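Local coordinates for protein putative O-GlcNAcase nagJ (Clostridium perfringens, PDB 6PV5) that belongs to glycoside hydrolase family 84 and probably has hexosaminidase activity, here as the piece holding the N-terminal, catalytic-barrel and following helical domains, at residues Asp39-Pro44 and Trp468-Glu473; Lys163-Lys168 and Asp176-Lys181; Ser448-Ala453 and Glu473-Glu478. All coordinates share one frame; numbering follows the deposited sequence.

Interaction 1: residues Asp39-Pro44 and Trp468-Glu473; sequences DISIYP and WDKAIE. With EDO (1,2-ethanediol), chain C.
The Tyr-43 ring meets helix 464-476 at a slant, with Lys-470 CB and Ala-471 N beside it. This joins the loop ahead of the N-terminal mixed sheet to a helix that follows the last strand of the (beta/alpha)8 barrel. Across the two segments the nearest CA atoms are those of Tyr-43 and Lys-470, 7.8 Å apart. Tyr-43 CE1 lies 3.6 Å from Lys-470 CB, and Tyr-43 CD1 is 3.7 Å from the same CB. Farther out, Tyr-43 OH is 3.9 Å from Ala-471 CB. The ring gets there because CG is anti to the backbone N of Tyr-43 (chi1 -165°). The hydroxyl is not left to carbon contacts alone: it is hydrogen-bonded to Ser-467 OG, one helical turn before Ala-471.

Trp-468 points away from the loop. One face of its indole carries Ile-472 CD1, which sits 3.6 Å above the plane and is offset toward the rim.

The second touch is smaller. Lys-470 bends at chi2 and chi4, and its aliphatic chain runs past Ser-41. Ser-41 OG is 3.5 Å from Lys-470 CE and 3.7 Å from Lys-470 CD. This is packing against carbon, with no hydrogen bond across the contact. The surface buried between the two segments is 194 Å², most of it from Tyr-43 and Lys-470.

A 1,2-ethanediol, probably from the crystallisation liquor, sits on the helix beside Asp-469 and Ile-472. It is also hydrogen-bonded to Glu-481 OE2. Asp-469 O is used twice: it takes the helical bond from Glu-473 N and a hydrogen bond of 2.7 Å from EDO O1.

Interaction 2: residues Lys163-Lys168 and Asp176-Lys181; sequences KQLIKK and DEVVIK
A beta hairpin formed by strands 166-167 and 174-182 holds this contact, in the N-terminal mixed sheet, where strand 174-182 also pairs with 48-51 and 132-137. The region belongs to the sequence family named glycosyl hydrolase family 20, domain 2. Leu-165 stands just before the short first strand. From there it reaches over to the second strand and carries the whole contact. The two segments share no hydrogen bond. The hairpin pairing lies nearby, in backbone bonds between Lys-167 and Ile-174.

The side chains of Leu-165 and Val-178 run antiparallel past one another, and their methyl groups touch. Leu-165 CD1 is 3.4 Å from Val-178 CG2, tighter than usual for two carbons. Leu-165 CD2 lies 4.1 Å from the same Val-178 CG2. So one valine methyl meets both branches of the leucine. Leu-165 has chi1 at -102°, away from any staggered position, which may reflect the close packing or the model. In Val-178, CG2 takes the crowded position between backbone N and carbonyl carbon (chi1 -72°).

Two further neighbours border the leucine. Asp-176 offers carbon rather than its carboxylate, and Ile-180 comes in two residues beyond Val-178, on the same side of the strand. Leu-134 of strand 132-137 also packs on Leu-165, while Val-178 also touches Val-51 of strand 48-51. The contact is therefore part of the buried apolar layer on this face of the sheet.

On strand 132-137, Thr-136 OG1 is hydrogen-bonded to both Asp-176 O and Val-178 N. At the ends of the leucine, Leu-165 CD1 stands 4.3 Å from Ile-180 CD1, and Leu-165 CD2 is 4.4 Å from Asp-176 CB.

Interaction 3: residues Ser448-Ala453 and Glu473-Glu478; sequences STLTGA and EIIAGE
Between segments 448-453 and 473-478 the contact is apolar packing. Helix 446-457 follows the eighth strand of the (beta/alpha)8 barrel, and helix 464-476 packs against it. Within the two segments the nearest CA atoms are those of Leu-450 and Ile-474, 8.9 Å apart. One methyl does the work. Leu-450 CD1 lies 3.7 Å from Ile-474 CG2 and the same 3.7 Å from Ile-475 CG1. It is also 3.8 Å from Ile-475 CD1. The leucine runs at a slant to both isoleucines. Its CG is anti to the carbonyl carbon (chi1 -74°), and CD1 ends between two consecutive residues of the facing helix. Both isoleucines direct their CB toward helix 446-457. Around this packing, Tyr-215 touches both Leu-450 and Ile-474, and Met-211 of helix 202-214 touches Leu-450.

Hydrogen bonds stay within each segment or lead out of the pair. Ser-448 O accepts two: one from Gly-452 N at 3.0 Å, the ordinary helical bond, and one from Thr-451 OG1 at 2.7 Å. The hydroxyl approaches with a C=O...O angle of 129° and a tilt of 15° from the carbonyl plane. Thr-451 OG1 also bonds with Ile-420 N, and Ser-448 OG with Gly-418 O. On the other helix, Gly-477 leaves the helical conformation with a positive phi, soon after the two isoleucines.

The chemistry implies a division of labour. Between these segments the contact is aliphatic and has no directional bond, while the polar groups of 448-453 secure that helix to its own backbone and to the loop holding Gly-418 and Ile-420.

Interactions 1 and 3 lie about 8 Å apart between centres and share helix 464-476, with Glu-473 in both. Along the chain their segments alternate. Tyr-43 OH is 3.1 Å from Leu-450 O, a probable hydrogen bond, so the N-terminal loop reaches both helices. Interaction 2 falls between the two segments of interaction 1 in sequence and lies about 14 Å from it between centres. The two meet where Tyr-43 N probably bonds with Gln-164 OE1, at 2.9 Å. Interaction 2 closes before interaction 3 opens, and they do not touch; their nearest atoms are about 6 Å apart. Loop 39-44 therefore bridges the mixed sheet of the N-terminal domain and the helices following the last barrel strand.

Interaction 1: residues Asp39-Pro44 and Trp468-Glu473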
# COMPACT_ATOMS: atom_id res chain seq x y z
N ASP A 39 13.26 -5.21 20.79
CA ASP A 39 11.78 -5.33 20.85
C ASP A 39 11.29 -6.25 19.73
O ASP A 39 11.78 -6.16 18.60
CB ASP A 39 11.10 -3.95 20.80
N ILE A 40 10.35 -7.14 20.06
CA ILE A 40 9.66 -7.94 19.07
C ILE A 40 8.94 -6.98 18.13
O ILE A 40 8.37 -5.99 18.60
CB ILE A 40 8.70 -8.95 19.74
N SER A 41 9.01 -7.25 16.82
CA SER A 41 8.39 -6.39 15.82
C SER A 41 7.62 -7.22 14.80
O SER A 41 8.21 -7.97 14.03
CB SER A 41 9.41 -5.53 15.14
OG SER A 41 8.83 -4.81 14.06
N ILE A 42 6.29 -7.07 14.81
CA ILE A 42 5.43 -7.72 13.84
C ILE A 42 4.75 -6.63 13.02
O ILE A 42 4.18 -5.69 13.56
CB ILE A 42 4.39 -8.65 14.50
CG1 ILE A 42 5.03 -9.56 15.55
CG2 ILE A 42 3.62 -9.43 13.44
CD1 ILE A 42 6.05 -10.53 15.00
N TYR A 43 4.82 -6.78 11.70
CA TYR A 43 4.27 -5.79 10.80
C TYR A 43 3.41 -6.55 9.80
O TYR A 43 3.88 -7.54 9.25
CB TYR A 43 5.42 -5.10 10.07
CG TYR A 43 5.08 -3.82 9.35
CD1 TYR A 43 4.98 -2.62 10.04
CD2 TYR A 43 4.89 -3.79 7.98
CE1 TYR A 43 4.69 -1.44 9.39
CE2 TYR A 43 4.64 -2.60 7.30
CZ TYR A 43 4.53 -1.42 8.02
OH TYR A 43 4.26 -0.25 7.39
N PRO A 44 2.14 -6.15 9.54
CA PRO A 44 1.49 -5.02 10.23
C PRO A 44 1.32 -5.25 11.73
O PRO A 44 1.37 -6.40 12.17
CB PRO A 44 0.09 -5.00 9.61
CG PRO A 44 0.27 -5.63 8.25
CD PRO A 44 1.29 -6.72 8.48
N TRP A 468 6.02 4.33 8.85
CA TRP A 468 6.98 4.69 7.81
C TRP A 468 8.38 4.19 8.16
O TRP A 468 9.06 3.61 7.33
CB TRP A 468 6.97 6.21 7.66
CG TRP A 468 7.66 6.76 6.46
CD1 TRP A 468 7.67 6.27 5.18
CD2 TRP A 468 8.37 8.01 6.43
NE1 TRP A 468 8.37 7.12 4.37
CE2 TRP A 468 8.80 8.20 5.10
CE3 TRP A 468 8.64 8.99 7.39
CZ2 TRP A 468 9.52 9.34 4.72
CZ3 TRP A 468 9.38 10.11 7.03
CH2 TRP A 468 9.79 10.28 5.70
N ASP A 469 8.79 4.40 9.41
CA ASP A 469 10.08 3.90 9.86
C ASP A 469 10.23 2.40 9.60
O ASP A 469 11.29 1.97 9.14
CB ASP A 469 10.41 4.27 11.32
CG ASP A 469 10.59 5.76 11.54
OD1 ASP A 469 10.92 6.47 10.57
OD2 ASP A 469 10.41 6.20 12.70
N LYS A 470 9.19 1.61 9.92
CA LYS A 470 9.28 0.16 9.77
C LYS A 470 9.31 -0.22 8.30
O LYS A 470 10.00 -1.17 7.93
CB LYS A 470 8.09 -0.58 10.39
CG LYS A 470 8.02 -0.53 11.91
CD LYS A 470 9.01 -1.46 12.60
CE LYS A 470 8.95 -1.36 14.11
NZ LYS A 470 7.56 -1.11 14.58
N ALA A 471 8.52 0.46 7.48
CA ALA A 471 8.51 0.12 6.06
C ALA A 471 9.86 0.42 5.42
O ALA A 471 10.33 -0.33 4.56
CB ALA A 471 7.39 0.85 5.35
N ILE A 472 10.47 1.55 5.79
CA ILE A 472 11.78 1.92 5.27
C ILE A 472 12.81 0.88 5.70
O ILE A 472 13.65 0.48 4.91
CB ILE A 472 12.18 3.34 5.74
CG1 ILE A 472 11.37 4.40 5.00
CG2 ILE A 472 13.68 3.55 5.57
CD1 ILE A 472 11.51 5.79 5.58
N GLU A 473 12.70 0.40 6.94
CA GLU A 473 13.63 -0.63 7.42
C GLU A 473 13.47 -1.90 6.59
O GLU A 473 14.46 -2.55 6.23
CB GLU A 473 13.37 -0.93 8.89
CG GLU A 473 14.27 -2.00 9.46
CD GLU A 473 14.22 -2.11 10.98
OE1 GLU A 473 13.11 -2.30 11.55
OE2 GLU A 473 15.30 -2.01 11.61
C1 EDO C . 13.83 4.36 9.22
O1 EDO C . 13.76 3.01 9.65
C2 EDO C . 14.38 5.31 10.23
O2 EDO C . 15.35 4.74 11.10

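Interaction 2: residues Lys163-Lys168 and Asp176-Lys181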
# COMPACT_ATOMS: atom_id res chain seq x y z
N LYS A 163 6.98 -16.23 11.19
CA LYS A 163 8.20 -16.06 10.40
C LYS A 163 8.93 -14.77 10.78
O LYS A 163 10.14 -14.68 10.57
CB LYS A 163 7.91 -16.12 8.89
N GLN A 164 8.21 -13.79 11.35
CA GLN A 164 8.79 -12.52 11.77
C GLN A 164 9.19 -12.57 13.24
O GLN A 164 9.82 -11.63 13.74
CB GLN A 164 7.80 -11.36 11.61
CG GLN A 164 7.38 -11.06 10.18
CD GLN A 164 6.52 -9.81 10.12
OE1 GLN A 164 6.47 -9.01 11.04
NE2 GLN A 164 5.86 -9.62 9.00
N LEU A 165 8.81 -13.63 13.95
CA LEU A 165 9.14 -13.75 15.37
C LEU A 165 10.51 -14.40 15.55
O LEU A 165 11.22 -14.08 16.50
CB LEU A 165 8.05 -14.54 16.10
CG LEU A 165 7.07 -13.71 16.92
CD1 LEU A 165 5.90 -14.56 17.36
CD2 LEU A 165 7.76 -13.07 18.13
N ILE A 166 10.87 -15.31 14.64
CA ILE A 166 12.09 -16.10 14.76
C ILE A 166 13.30 -15.18 14.67
O ILE A 166 13.47 -14.45 13.69
CB ILE A 166 12.15 -17.20 13.68
CG1 ILE A 166 10.81 -17.93 13.49
CG2 ILE A 166 13.28 -18.17 13.98
CD1 ILE A 166 10.31 -18.69 14.71
N LYS A 167 14.13 -15.20 15.72
CA LYS A 167 15.48 -14.67 15.67
C LYS A 167 16.43 -15.85 15.48
O LYS A 167 16.36 -16.82 16.22
CB LYS A 167 15.79 -13.85 16.92
N LYS A 168 17.29 -15.76 14.46
CA LYS A 168 18.34 -16.74 14.24
C LYS A 168 19.62 -16.28 14.97
O LYS A 168 20.63 -17.00 14.85
CB LYS A 168 18.60 -16.95 12.75
N ASP A 176 10.98 -16.11 20.80
CA ASP A 176 10.44 -15.42 21.97
C ASP A 176 9.08 -15.99 22.34
O ASP A 176 8.42 -16.63 21.53
CB ASP A 176 10.23 -13.93 21.69
CG ASP A 176 11.50 -13.10 21.74
OD1 ASP A 176 12.14 -13.06 22.82
OD2 ASP A 176 11.84 -12.49 20.70
N GLU A 177 8.64 -15.73 23.58
CA GLU A 177 7.31 -16.15 23.95
C GLU A 177 6.35 -14.96 23.88
O GLU A 177 6.64 -13.88 24.41
CB GLU A 177 7.32 -17.00 25.23
CG GLU A 177 7.33 -16.22 26.53
CD GLU A 177 7.39 -17.09 27.78
OE1 GLU A 177 7.16 -16.55 28.88
OE2 GLU A 177 7.67 -18.30 27.65
N VAL A 178 5.23 -15.16 23.18
CA VAL A 178 4.21 -14.14 23.00
C VAL A 178 2.84 -14.80 22.95
O VAL A 178 2.72 -15.97 22.60
CB VAL A 178 4.43 -13.29 21.73
CG1 VAL A 178 5.61 -12.34 21.83
CG2 VAL A 178 4.51 -14.14 20.47
N VAL A 179 1.82 -14.00 23.28
CA VAL A 179 0.45 -14.26 22.87
C VAL A 179 0.03 -13.11 21.96
O VAL A 179 0.10 -11.94 22.35
CB VAL A 179 -0.50 -14.39 24.08
CG1 VAL A 179 -1.90 -14.84 23.65
CG2 VAL A 179 0.05 -15.33 25.16
N ILE A 180 -0.38 -13.46 20.73
CA ILE A 180 -0.92 -12.49 19.79
C ILE A 180 -2.35 -12.90 19.47
O ILE A 180 -2.59 -14.05 19.08
CB ILE A 180 -0.03 -12.38 18.52
CG1 ILE A 180 1.30 -11.68 18.81
CG2 ILE A 180 -0.77 -11.71 17.37
CD1 ILE A 180 2.41 -12.11 17.88
N LYS A 181 -3.27 -11.96 19.63
CA LYS A 181 -4.65 -12.09 19.17
C LYS A 181 -4.87 -11.05 18.08
O LYS A 181 -4.77 -9.85 18.34
CB LYS A 181 -5.59 -11.95 20.37
CG LYS A 181 -5.37 -12.95 21.50
CD LYS A 181 -5.37 -12.35 22.90

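Interaction 3: residues Ser448-Ala453 and Glu473-Glu478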
# COMPACT_ATOMS: atom_id res chain seq x y z
N SER A 448 5.48 3.12 0.58
CA SER A 448 4.15 3.64 0.83
C SER A 448 3.15 2.49 0.93
O SER A 448 2.35 2.46 1.86
CB SER A 448 3.74 4.65 -0.22
OG SER A 448 4.73 5.67 -0.32
N THR A 449 3.21 1.54 -0.02
CA THR A 449 2.32 0.39 -0.06
C THR A 449 2.35 -0.39 1.26
O THR A 449 1.30 -0.86 1.72
CB THR A 449 2.59 -0.51 -1.27
OG1 THR A 449 2.54 0.30 -2.43
CG2 THR A 449 1.54 -1.58 -1.42
N LEU A 450 3.53 -0.55 1.86
CA LEU A 450 3.62 -1.31 3.10
C LEU A 450 2.96 -0.55 4.25
O LEU A 450 2.40 -1.18 5.14
CB LEU A 450 5.09 -1.59 3.44
CG LEU A 450 5.77 -2.66 2.59
CD1 LEU A 450 7.27 -2.63 2.84
CD2 LEU A 450 5.20 -4.04 2.89
N THR A 451 3.07 0.80 4.26
CA THR A 451 2.38 1.56 5.30
C THR A 451 0.88 1.37 5.09
O THR A 451 0.13 1.34 6.06
CB THR A 451 2.83 3.03 5.40
OG1 THR A 451 2.45 3.72 4.21
CG2 THR A 451 4.31 3.21 5.63
N GLY A 452 0.48 1.24 3.82
CA GLY A 452 -0.89 0.94 3.45
C GLY A 452 -1.34 -0.43 3.98
O GLY A 452 -2.50 -0.58 4.39
N ALA A 453 -0.44 -1.42 3.97
CA ALA A 453 -0.71 -2.74 4.52
C ALA A 453 -0.96 -2.64 6.02
O ALA A 453 -1.82 -3.35 6.56
CB ALA A 453 0.44 -3.69 4.25
N GLU A 473 12.70 0.40 6.94
CA GLU A 473 13.63 -0.63 7.42
C GLU A 473 13.47 -1.90 6.59
O GLU A 473 14.46 -2.55 6.23
CB GLU A 473 13.37 -0.93 8.89
CG GLU A 473 14.27 -2.00 9.46
CD GLU A 473 14.22 -2.11 10.98
OE1 GLU A 473 13.11 -2.30 11.55
OE2 GLU A 473 15.30 -2.01 11.61
N ILE A 474 12.22 -2.27 6.29
CA ILE A 474 11.95 -3.47 5.52
C ILE A 474 12.59 -3.33 4.13
O ILE A 474 13.11 -4.29 3.60
CB ILE A 474 10.43 -3.73 5.44
CG1 ILE A 474 9.88 -4.23 6.77
CG2 ILE A 474 10.07 -4.65 4.26
CD1 ILE A 474 8.36 -4.14 6.89
N ILE A 475 12.51 -2.13 3.54
CA ILE A 475 12.85 -1.95 2.13
C ILE A 475 14.34 -1.60 1.97
O ILE A 475 14.98 -2.08 1.02
CB ILE A 475 11.89 -0.95 1.46
CG1 ILE A 475 10.46 -1.49 1.42
CG2 ILE A 475 12.35 -0.52 0.07
CD1 ILE A 475 10.32 -2.78 0.63
N ALA A 476 14.91 -0.84 2.93
CA ALA A 476 16.26 -0.29 2.77
C ALA A 476 17.28 -1.00 3.66
O ALA A 476 18.49 -0.76 3.53
CB ALA A 476 16.24 1.20 3.04
N GLY A 477 16.81 -1.79 4.63
CA GLY A 477 17.69 -2.61 5.45
C GLY A 477 18.66 -1.78 6.28
O GLY A 477 18.26 -0.88 7.01
N GLU A 478 19.95 -2.09 6.14
CA GLU A 478 21.02 -1.41 6.85
C GLU A 478 21.10 0.06 6.43
O GLU A 478 21.66 0.87 7.15
CB GLU A 478 22.34 -2.15 6.62